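Local coordinates for uncharacterized protein Q99UF4 (Staphylococcus aureus, PDB 3B2N) that probably acts as a DNA-binding response regulator of the LuxR family, its CheY-like receiver domain likely taking up a phosphoryl signal that controls transcription, at residues P60-G64 / L65-A69; F86-P89 / G90-E93. All blocks are in the same frame, centred on the assembly; numbering follows the deposited sequence.

Contact 1: P60-G64 / L65-A69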
ATOM      1  N   PRO A  60       7.141   7.282  -9.306  1.00 34.51           N
ATOM      2  CA  PRO A  60       7.143   7.445 -10.774  1.00 34.52           C
ATOM      3  C   PRO A  60       6.123   6.496 -11.419  1.00 33.40           C
ATOM      4  O   PRO A  60       5.697   5.553 -10.760  1.00 33.53           O
ATOM      5  CB  PRO A  60       8.596   7.087 -11.168  1.00 35.45           C
ATOM      6  CG  PRO A  60       9.147   6.241  -9.983  1.00 36.89           C
ATOM      7  CD  PRO A  60       8.401   6.724  -8.767  1.00 32.13           C
ATOM      8  N   GLY A  61       5.716   6.751 -12.664  1.00 33.50           N
ATOM      9  CA  GLY A  61       4.810   5.847 -13.387  1.00 33.26           C
ATOM     10  C   GLY A  61       3.342   6.125 -13.064  1.00 34.62           C
ATOM     11  O   GLY A  61       2.612   6.627 -13.915  1.00 35.26           O
ATOM     12  N   MET A  62       2.937   5.797 -11.839  1.00 33.29           N
ATOM     13  CA  MET A  62       1.611   6.089 -11.294  1.00 33.39           C
ATOM     14  C   MET A  62       1.818   6.365  -9.809  1.00 34.53           C
ATOM     15  O   MET A  62       2.586   5.660  -9.163  1.00 37.01           O
ATOM     16  CB  MET A  62       0.669   4.865 -11.440  1.00 31.36           C
ATOM     17  CG  MET A  62       0.102   4.640 -12.901  1.00 33.09           C
ATOM     18  SD  MET A  62      -0.884   3.095 -13.077  1.00 26.42           S
ATOM     19  CE  MET A  62      -2.417   3.601 -12.302  1.00 28.00           C
ATOM     20  N   THR A  63       1.154   7.395  -9.271  1.00 32.11           N
ATOM     21  CA  THR A  63       1.162   7.668  -7.849  1.00 30.57           C
ATOM     22  C   THR A  63       0.316   6.597  -7.221  1.00 29.10           C
ATOM     23  O   THR A  63      -0.456   5.904  -7.923  1.00 28.22           O
ATOM     24  CB  THR A  63       0.511   9.036  -7.524  1.00 32.72           C
ATOM     25  OG1 THR A  63      -0.889   8.967  -7.825  1.00 33.79           O
ATOM     26  CG2 THR A  63       1.204  10.236  -8.349  1.00 28.94           C
ATOM     27  N   GLY A  64       0.445   6.443  -5.907  1.00 28.71           N
ATOM     28  CA  GLY A  64      -0.382   5.498  -5.151  1.00 29.58           C
ATOM     29  C   GLY A  64      -1.869   5.803  -5.268  1.00 30.12           C
ATOM     30  O   GLY A  64      -2.724   4.880  -5.281  1.00 29.99           O
ATOM     31  N   LEU A  65      -2.190   7.093  -5.376  1.00 30.56           N
ATOM     32  CA  LEU A  65      -3.571   7.527  -5.530  1.00 31.40           C
ATOM     33  C   LEU A  65      -4.165   7.145  -6.891  1.00 32.49           C
ATOM     34  O   LEU A  65      -5.325   6.745  -6.959  1.00 34.61           O
ATOM     35  CB  LEU A  65      -3.693   9.042  -5.279  1.00 32.45           C
ATOM     36  CG  LEU A  65      -3.397   9.634  -3.872  1.00 39.71           C
ATOM     37  CD1 LEU A  65      -3.281  11.201  -3.914  1.00 37.26           C
ATOM     38  CD2 LEU A  65      -4.438   9.177  -2.811  1.00 36.38           C
ATOM     39  N   GLU A  66      -3.398   7.292  -7.968  1.00 31.05           N
ATOM     40  CA  GLU A  66      -3.799   6.745  -9.276  1.00 30.90           C
ATOM     41  C   GLU A  66      -3.929   5.198  -9.279  1.00 30.32           C
ATOM     42  O   GLU A  66      -4.810   4.644  -9.908  1.00 31.09           O
ATOM     43  CB  GLU A  66      -2.811   7.186 -10.345  1.00 31.50           C
ATOM     44  CG  GLU A  66      -2.820   8.683 -10.549  1.00 39.95           C
ATOM     45  CD  GLU A  66      -1.665   9.183 -11.383  1.00 33.08           C
ATOM     46  OE1 GLU A  66      -0.495   8.734 -11.229  1.00 44.87           O
ATOM     47  OE2 GLU A  66      -1.937  10.076 -12.209  1.00 52.04           O
ATOM     48  N   VAL A  67      -3.025   4.506  -8.602  1.00 29.71           N
ATOM     49  CA  VAL A  67      -3.141   3.049  -8.473  1.00 29.92           C
ATOM     50  C   VAL A  67      -4.437   2.707  -7.683  1.00 30.46           C
ATOM     51  O   VAL A  67      -5.210   1.865  -8.101  1.00 29.98           O
ATOM     52  CB  VAL A  67      -1.907   2.436  -7.778  1.00 30.62           C
ATOM     53  CG1 VAL A  67      -2.106   0.923  -7.482  1.00 26.53           C
ATOM     54  CG2 VAL A  67      -0.624   2.643  -8.642  1.00 24.43           C
ATOM     55  N   LEU A  68      -4.662   3.365  -6.545  1.00 30.79           N
ATOM     56  CA  LEU A  68      -5.898   3.164  -5.775  1.00 29.20           C
ATOM     57  C   LEU A  68      -7.115   3.415  -6.661  1.00 29.72           C
ATOM     58  O   LEU A  68      -8.036   2.585  -6.712  1.00 31.44           O
ATOM     59  CB  LEU A  68      -5.921   4.098  -4.543  1.00 28.50           C
ATOM     60  CG  LEU A  68      -7.287   4.365  -3.864  1.00 28.37           C
ATOM     61  CD1 LEU A  68      -7.825   3.075  -3.235  1.00 22.95           C
ATOM     62  CD2 LEU A  68      -7.113   5.408  -2.788  1.00 23.99           C
ATOM     63  N   ALA A  69      -7.118   4.530  -7.386  1.00 29.08           N
ATOM     64  CA  ALA A  69      -8.258   4.826  -8.253  1.00 31.73           C
ATOM     65  C   ALA A  69      -8.506   3.708  -9.254  1.00 32.69           C
ATOM     66  O   ALA A  69      -9.660   3.353  -9.509  1.00 30.99           O
ATOM     67  CB  ALA A  69      -8.115   6.189  -8.968  1.00 31.25           C
TER
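Thr63 places OG1 between its own backbone N and carbonyl carbon (chi1 67°), which turns the hydroxyl to Glu66 N in the first turn of the helix. Glu66 holds CG beside its backbone N, anti to the carbonyl carbon (chi1 -65°), and runs on extended. Its carboxylate thereby reaches back to the residue before the helix.

The result is a capping box with Thr63 as N-cap. Glu66 N donates to Thr63 OG1 at 3.0 Å, and the bond is nearly straight at 173°. In return, Thr63 N donates to Glu66 OE1 at 2.9 Å. OE1 accepts with the lone pair that faces away from the other carboxylate oxygen. The box gives partners to the N-H of the N-cap residue and to that of Glu66 in the first turn. The two side chains also touch directly, with Glu66 CG 3.4 Å from Thr63 OG1. The carboxylate near the helix start may be steadied by the helix dipole.

Regular helix bonds follow at once. Val67 N donates to Thr63 O at 3.0 Å, and Leu68 N to Gly64 O at 2.8 Å.

Met62 adds an apolar touch beside the box. Its CB lies 3.8 Å from Val67 CG2. Its chain bends at the sulfur, which brings CE within 3.5 Å of Glu66 O.

The box starts helix 64-73, after the loop that follows strand 52-55. Met62 and Val67 face helix 38-48, where both touch Met42. Leu65 packs against Tyr91, Lys94 and Ala95 of helix 89-97 and against Ile82 of strand 79-84. Leu68 reaches Val80 of the same strand. Through these contacts helix 64-73 packs against helices 38-48 and 89-97 and against the central sheet.

Contact 2: F86-P89 / G90-E93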
ATOM      1  N   PHE A  86       3.237  12.530   3.647  1.00 52.46           N
ATOM      2  CA  PHE A  86       2.519  13.800   3.406  1.00 57.67           C
ATOM      3  C   PHE A  86       1.429  14.130   4.419  1.00 59.95           C
ATOM      4  O   PHE A  86       0.401  13.419   4.522  1.00 60.40           O
ATOM      5  CB  PHE A  86       1.941  13.906   1.977  1.00 59.59           C
ATOM      6  CG  PHE A  86       2.981  13.831   0.881  1.00 78.49           C
ATOM      7  CD1 PHE A  86       2.620  13.429  -0.413  1.00 63.98           C
ATOM      8  CD2 PHE A  86       4.317  14.150   1.139  1.00 63.14           C
ATOM      9  CE1 PHE A  86       3.576  13.357  -1.428  1.00 78.07           C
ATOM     10  CE2 PHE A  86       5.277  14.063   0.134  1.00 76.70           C
ATOM     11  CZ  PHE A  86       4.914  13.665  -1.142  1.00 61.66           C
ATOM     12  N   LYS A  87       1.647  15.226   5.138  1.00 60.92           N
ATOM     13  CA  LYS A  87       0.634  15.775   6.015  1.00 62.61           C
ATOM     14  C   LYS A  87      -0.378  16.658   5.254  1.00 63.57           C
ATOM     15  O   LYS A  87      -1.494  16.854   5.746  1.00 63.25           O
ATOM     16  CB  LYS A  87       1.286  16.555   7.153  1.00 63.56           C
ATOM     17  CG  LYS A  87       2.052  15.692   8.139  1.00 76.16           C
ATOM     18  CD  LYS A  87       1.109  15.012   9.117  1.00 72.58           C
ATOM     19  CE  LYS A  87       0.631  15.947  10.225  1.00 78.80           C
ATOM     20  NZ  LYS A  87       1.749  16.288  11.151  1.00 76.70           N
ATOM     21  N   ARG A  88      -0.004  17.184   4.077  1.00 64.43           N
ATOM     22  CA  ARG A  88      -0.941  17.975   3.230  1.00 65.09           C
ATOM     23  C   ARG A  88      -2.377  17.442   3.191  1.00 63.22           C
ATOM     24  O   ARG A  88      -2.594  16.266   2.864  1.00 61.80           O
ATOM     25  CB  ARG A  88      -0.429  18.144   1.790  1.00 67.42           C
ATOM     26  CG  ARG A  88      -0.048  19.603   1.416  1.00 99.83           C
ATOM     27  CD  ARG A  88       1.359  19.697   0.786  1.00 82.97           C
ATOM     28  NE  ARG A  88       2.424  19.330   1.739  1.00101.75           N
ATOM     29  CZ  ARG A  88       2.883  18.090   1.950  1.00 87.89           C
ATOM     30  NH1 ARG A  88       2.390  17.060   1.273  1.00 98.88           N
ATOM     31  NH2 ARG A  88       3.840  17.882   2.848  1.00 98.73           N
ATOM     32  N   PRO A  89      -3.362  18.320   3.512  1.00 62.88           N
ATOM     33  CA  PRO A  89      -4.802  18.002   3.536  1.00 60.08           C
ATOM     34  C   PRO A  89      -5.341  17.441   2.201  1.00 56.08           C
ATOM     35  O   PRO A  89      -6.215  16.565   2.211  1.00 56.60           O
ATOM     36  CB  PRO A  89      -5.451  19.372   3.828  1.00 61.32           C
ATOM     37  CG  PRO A  89      -4.395  20.411   3.407  1.00 58.93           C
ATOM     38  CD  PRO A  89      -3.125  19.742   3.852  1.00 63.54           C
ATOM     39  N   GLY A  90      -4.824  17.948   1.075  1.00 51.65           N
ATOM     40  CA  GLY A  90      -5.251  17.520  -0.257  1.00 47.61           C
ATOM     41  C   GLY A  90      -5.110  16.023  -0.494  1.00 44.66           C
ATOM     42  O   GLY A  90      -6.001  15.400  -1.088  1.00 43.87           O
ATOM     43  N   TYR A  91      -4.004  15.439  -0.018  1.00 41.35           N
ATOM     44  CA  TYR A  91      -3.716  14.033  -0.274  1.00 41.18           C
ATOM     45  C   TYR A  91      -4.637  13.098   0.498  1.00 37.69           C
ATOM     46  O   TYR A  91      -5.037  12.050   0.001  1.00 37.14           O
ATOM     47  CB  TYR A  91      -2.264  13.695   0.054  1.00 43.71           C
ATOM     48  CG  TYR A  91      -1.252  14.329  -0.863  1.00 72.56           C
ATOM     49  CD1 TYR A  91      -1.012  13.815  -2.132  1.00 57.15           C
ATOM     50  CD2 TYR A  91      -0.522  15.448  -0.456  1.00 59.83           C
ATOM     51  CE1 TYR A  91      -0.072  14.389  -2.989  1.00 75.29           C
ATOM     52  CE2 TYR A  91       0.423  16.041  -1.305  1.00 78.30           C
ATOM     53  CZ  TYR A  91       0.645  15.495  -2.568  1.00 65.05           C
ATOM     54  OH  TYR A  91       1.585  16.075  -3.394  1.00 80.09           O
ATOM     55  N   PHE A  92      -4.936  13.452   1.735  1.00 34.65           N
ATOM     56  CA  PHE A  92      -5.794  12.623   2.515  1.00 33.37           C
ATOM     57  C   PHE A  92      -7.235  12.651   1.939  1.00 29.94           C
ATOM     58  O   PHE A  92      -7.917  11.633   1.888  1.00 28.37           O
ATOM     59  CB  PHE A  92      -5.797  13.107   3.962  1.00 35.75           C
ATOM     60  CG  PHE A  92      -6.701  12.319   4.850  1.00 46.41           C
ATOM     61  CD1 PHE A  92      -6.512  10.959   5.022  1.00 45.96           C
ATOM     62  CD2 PHE A  92      -7.776  12.923   5.476  1.00 51.80           C
ATOM     63  CE1 PHE A  92      -7.341  10.203   5.847  1.00 49.68           C
ATOM     64  CE2 PHE A  92      -8.627  12.171   6.295  1.00 53.87           C
ATOM     65  CZ  PHE A  92      -8.386  10.802   6.483  1.00 50.90           C
ATOM     66  N   GLU A  93      -7.684  13.819   1.521  1.00 27.28           N
ATOM     67  CA  GLU A  93      -9.003  13.915   0.932  1.00 27.51           C
ATOM     68  C   GLU A  93      -9.072  13.111  -0.372  1.00 28.24           C
ATOM     69  O   GLU A  93     -10.105  12.499  -0.652  1.00 28.44           O
ATOM     70  CB  GLU A  93      -9.383  15.389   0.676  1.00 26.86           C
ATOM     71  CG  GLU A  93      -9.323  16.243   1.907  1.00 53.83           C
ATOM     72  CD  GLU A  93      -9.292  17.744   1.593  1.00 48.61           C
ATOM     73  OE1 GLU A  93      -8.887  18.512   2.501  1.00 64.03           O
ATOM     74  OE2 GLU A  93      -9.679  18.174   0.467  1.00 57.93           O
TER
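Phe86, in the loop after strand 79-84, meets Tyr91 in the first turn of helix 89-97 of this CheY-like receiver fold. The contact is local and lies at the surface.

The aromatic interaction comes first. Tyr91 has CG anti to its carbonyl carbon, on the side of the backbone N (chi1 -68°), which carries the ring back along the preceding loop. Phe86 offers CD1, which stands over the centre of one Tyr91 face, 3.4 Å above the plane. The ring planes are inclined at 38°. Their centroids are 4.7 Å apart. The closest atoms are Phe86 CD1 and Tyr91 CE2.

Arg88 supplies the second set of side-chain contacts. It lies alongside Tyr91, pointing the same way. Its CB meets the Tyr91 ring at the edge, 3.5 Å from Tyr91 CD2. Further out, its chain bends back and the guanidinium presents its own edge to the ring, with Arg88 NH1 3.4 Å from Tyr91 CE2. The guanidinium and ring planes are nearly perpendicular, at 82°. Phe86 CD1 is thus over a face of Tyr91 and Arg88 CB at its edge. Beyond the two segments, Tyr91 also touches Ile57 and Tyr103.

Two backbone hydrogen bonds lie in the first turn. Glu93 N donates to Pro89 O at 3.2 Å. Tyr91 N makes a weak, bent bond to Arg88 O.

Before the helix, Phe86 N also bonds to the side-chain OG1 of Thr84, the last residue of the strand.

The Glu93 side chain folds against the first turn. Its CG sits beside the backbone N, and the CG atom comes to 3.1 Å from Pro89 O.

Overall arrangement
Contact 1 comes first along the chain and contact 2 follows it. Their centres lie about 15 Å apart. Each marks the start of a helix after a strand of the one parallel sheet. Contact 1 follows strand 52-55 and opens helix 64-73. Contact 2 follows strand 79-84 and opens helix 89-97. These strands are neighbours in the sheet, and their helices pack together. The two contacts meet where Leu65 CD1 lies 3.9 Å from Tyr91 CD1. Contact 1 is partly buried, whereas contact 2 is at the surface. Both belong to one receiver domain, where they lie at the strand-to-helix turns of successive beta-alpha units.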